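Long-range contact in family 88 glycosyl hydrolase (Bacteroides thetaiotaomicron, PDB 5NOA), which probably hydrolyses glycosidic bonds in complex plant glycans, in the manner of unsaturated rhamnogalacturonyl hydrolases: residues A60-N65 and L78-G83. Numbering follows the deposited sequence.
Sequences AYHTGN and LEYSKG
The hydroxyl of S81 is gripped by two side chains of the facing helix. H62 ND1 lies 2.8 Å from S81 OG, which sits at the edge of the imidazole and in its plane; the bond is almost straight, and either partner could be the donor. The amide of N65 is a definite donor, its ND2 2.8 Å from S81 OG with the oxygen practically in the amide plane. N65 reaches across because its CG stands anti to the backbone N (chi1 -176°). Beyond the pair of segments, its ND2 also bonds Y77 O and its OD1 accepts from N41 ND2, which together fix the rotation of the amide. An alanine at N65 would probably leave the S81 hydroxyl and Y77 O without this donor and open a gap between the helices.

Helices 56-72 and 75-87 run roughly antiparallel as an α-hairpin, consistent with the (α/α)6 barrel of family 88 enzymes; H62 and S81 face each other, their CA atoms 6.4 Å apart.

Y61, H62 and Y80 form an aromatic cluster beside the polar group. Y61 CE2 touches Y80 CE2 at 3.6 Å, rim to rim, with the rings turned 87° apart. H62 CE1 meets Y80 CD2 at 3.7 Å, here with planes only 18° apart, while Y61 CD2 rests over the centre of one imidazole face. The phenol hydroxyls bond elsewhere, Y61 OH to N41 OD1 and Y80 OH to H48 O.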
ATOM      1  N   ALA A  60       2.835   6.826  -3.393  1.00  6.92           N
ATOM      2  CA  ALA A  60       2.192   5.533  -3.528  1.00  7.23           C
ATOM      3  C   ALA A  60       2.222   5.074  -4.970  1.00  7.45           C
ATOM      4  O   ALA A  60       2.478   3.903  -5.251  1.00  8.42           O
ATOM      5  CB  ALA A  60       0.771   5.567  -2.961  1.00  8.10           C
ATOM      6  N   TYR A  61       1.942   5.973  -5.913  1.00  6.76           N
ATOM      7  CA  TYR A  61       2.111   5.666  -7.326  1.00  6.97           C
ATOM      8  C   TYR A  61       3.518   5.124  -7.566  1.00  6.85           C
ATOM      9  O   TYR A  61       3.687   4.100  -8.239  1.00  6.57           O
ATOM     10  CB  TYR A  61       1.831   6.886  -8.242  1.00  7.15           C
ATOM     11  CG  TYR A  61       2.363   6.604  -9.613  1.00  6.85           C
ATOM     12  CD1 TYR A  61       1.714   5.736 -10.483  1.00  7.86           C
ATOM     13  CD2 TYR A  61       3.619   7.057  -9.993  1.00  7.00           C
ATOM     14  CE1 TYR A  61       2.286   5.350 -11.693  1.00  8.21           C
ATOM     15  CE2 TYR A  61       4.175   6.689 -11.194  1.00  7.56           C
ATOM     16  CZ  TYR A  61       3.525   5.828 -12.033  1.00  7.26           C
ATOM     17  OH  TYR A  61       4.140   5.447 -13.218  1.00  9.36           O
ATOM     18  N   HIS A  62       4.534   5.803  -7.038  1.00  6.53           N
ATOM     19  CA  HIS A  62       5.905   5.397  -7.307  1.00  6.59           C
ATOM     20  C   HIS A  62       6.228   4.016  -6.774  1.00  6.49           C
ATOM     21  O   HIS A  62       7.028   3.305  -7.385  1.00  7.28           O
ATOM     22  CB  HIS A  62       6.903   6.474  -6.863  1.00  6.38           C
ATOM     23  CG  HIS A  62       6.964   7.597  -7.840  1.00  6.39           C
ATOM     24  ND1 HIS A  62       7.702   7.504  -9.007  1.00  7.65           N
ATOM     25  CD2 HIS A  62       6.265   8.763  -7.894  1.00  6.78           C
ATOM     26  CE1 HIS A  62       7.449   8.584  -9.726  1.00  8.02           C
ATOM     27  NE2 HIS A  62       6.594   9.366  -9.082  1.00  7.87           N
ATOM     28  N   THR A  63       5.587   3.598  -5.677  1.00  7.20           N
ATOM     29  CA  THR A  63       5.787   2.235  -5.225  1.00  7.54           C
ATOM     30  C   THR A  63       5.305   1.237  -6.290  1.00  7.13           C
ATOM     31  O   THR A  63       5.919   0.177  -6.474  1.00  8.21           O
ATOM     32  CB  THR A  63       5.225   1.919  -3.837  1.00  7.97           C
ATOM     33  OG1 THR A  63       3.790   1.889  -3.845  1.00  8.60           O
ATOM     34  CG2 THR A  63       5.716   2.840  -2.803  1.00  8.44           C
ATOM     35  N   GLY A  64       4.221   1.562  -6.972  1.00  6.55           N
ATOM     36  CA  GLY A  64       3.740   0.743  -8.051  1.00  6.99           C
ATOM     37  C   GLY A  64       4.601   0.801  -9.299  1.00  7.23           C
ATOM     38  O   GLY A  64       4.809  -0.212  -9.989  1.00  7.95           O
ATOM     39  N   ASN A  65       5.070   1.996  -9.652  1.00  7.02           N
ATOM     40  CA  ASN A  65       5.978   2.135 -10.789  1.00  7.20           C
ATOM     41  C   ASN A  65       7.261   1.317 -10.576  1.00  7.41           C
ATOM     42  O   ASN A  65       7.728   0.649 -11.497  1.00  7.91           O
ATOM     43  CB  ASN A  65       6.306   3.600 -11.018  1.00  7.91           C
ATOM     44  CG  ASN A  65       7.177   3.799 -12.244  1.00  7.68           C
ATOM     45  OD1 ASN A  65       6.831   3.333 -13.329  1.00  8.68           O
ATOM     46  ND2 ASN A  65       8.315   4.471 -12.075  1.00  9.22           N
ATOM     47  N   LEU A  78      12.112   3.355 -14.739  1.00 10.14           N
ATOM     48  CA  LEU A  78      13.174   3.767 -13.808  1.00 10.48           C
ATOM     49  C   LEU A  78      13.440   5.262 -13.912  1.00 10.11           C
ATOM     50  O   LEU A  78      13.542   5.963 -12.911  1.00 11.20           O
ATOM     51  CB  LEU A  78      14.442   2.975 -14.077  1.00 10.97           C
ATOM     52  CG  LEU A  78      15.652   3.341 -13.210  1.00 12.79           C
ATOM     53  CD1 LEU A  78      15.324   3.150 -11.735  1.00 14.47           C
ATOM     54  CD2 LEU A  78      16.845   2.495 -13.611  1.00 13.80           C
ATOM     55  N   GLU A  79      13.516   5.748 -15.144  1.00 11.20           N
ATOM     56  CA  GLU A  79      13.751   7.156 -15.351  1.00 11.99           C
ATOM     57  C   GLU A  79      12.669   8.043 -14.750  1.00 10.94           C
ATOM     58  O   GLU A  79      12.960   9.118 -14.223  1.00 11.10           O
ATOM     59  CB  GLU A  79      13.978   7.457 -16.833  1.00 15.02           C
ATOM     60  CG  GLU A  79      15.294   6.846 -17.343  1.00 22.43           C
ATOM     61  CD  GLU A  79      16.515   7.070 -16.423  1.00 30.76           C
ATOM     62  OE1 GLU A  79      16.872   8.256 -16.208  1.00 34.55           O
ATOM     63  OE2 GLU A  79      17.127   6.057 -15.920  1.00 36.18           O
ATOM     64  N   TYR A  80      11.424   7.599 -14.801  1.00  9.74           N
ATOM     65  CA  TYR A  80      10.321   8.373 -14.269  1.00  9.13           C
ATOM     66  C   TYR A  80      10.411   8.523 -12.757  1.00  9.13           C
ATOM     67  O   TYR A  80      10.237   9.612 -12.231  1.00 10.20           O
ATOM     68  CB  TYR A  80       9.005   7.709 -14.680  1.00  8.96           C
ATOM     69  CG  TYR A  80       7.790   8.583 -14.496  1.00  8.62           C
ATOM     70  CD1 TYR A  80       7.452   9.544 -15.416  1.00  9.98           C
ATOM     71  CD2 TYR A  80       6.937   8.406 -13.404  1.00  9.09           C
ATOM     72  CE1 TYR A  80       6.353  10.347 -15.264  1.00 11.23           C
ATOM     73  CE2 TYR A  80       5.823   9.186 -13.256  1.00 10.35           C
ATOM     74  CZ  TYR A  80       5.529  10.138 -14.193  1.00 10.67           C
ATOM     75  OH  TYR A  80       4.386  10.904 -14.030  1.00 14.20           O
ATOM     76  N   SER A  81      10.703   7.411 -12.060  1.00  8.61           N
ATOM     77  CA  SER A  81      10.900   7.516 -10.606  1.00  8.90           C
ATOM     78  C   SER A  81      12.168   8.309 -10.220  1.00  8.51           C
ATOM     79  O   SER A  81      12.154   9.067  -9.243  1.00  9.88           O
ATOM     80  CB  SER A  81      10.868   6.161  -9.922  1.00  9.58           C
ATOM     81  OG  SER A  81       9.563   5.654  -9.852  1.00  9.74           O
ATOM     82  N   LYS A  82      13.260   8.139 -10.974  1.00  9.04           N
ATOM     83  CA  LYS A  82      14.463   8.929 -10.717  1.00 10.81           C
ATOM     84  C   LYS A  82      14.156  10.417 -10.886  1.00  9.62           C
ATOM     85  O   LYS A  82      14.604  11.235 -10.074  1.00 11.73           O
ATOM     86  CB  LYS A  82      15.584   8.577 -11.684  1.00 12.40           C
ATOM     87  CG  LYS A  82      16.281   7.294 -11.370  1.00 15.84           C
ATOM     88  CD  LYS A  82      17.366   7.083 -12.396  1.00 19.65           C
ATOM     89  CE  LYS A  82      18.145   5.839 -12.118  1.00 22.94           C
ATOM     90  NZ  LYS A  82      19.020   5.558 -13.294  1.00 24.92           N
ATOM     91  N   GLY A  83      13.373  10.768 -11.904  1.00 10.06           N
ATOM     92  CA  GLY A  83      13.042  12.173 -12.116  1.00 10.90           C
ATOM     93  C   GLY A  83      12.248  12.759 -10.966  1.00  9.91           C
ATOM     94  O   GLY A  83      12.480  13.894 -10.536  1.00 11.06           O
TER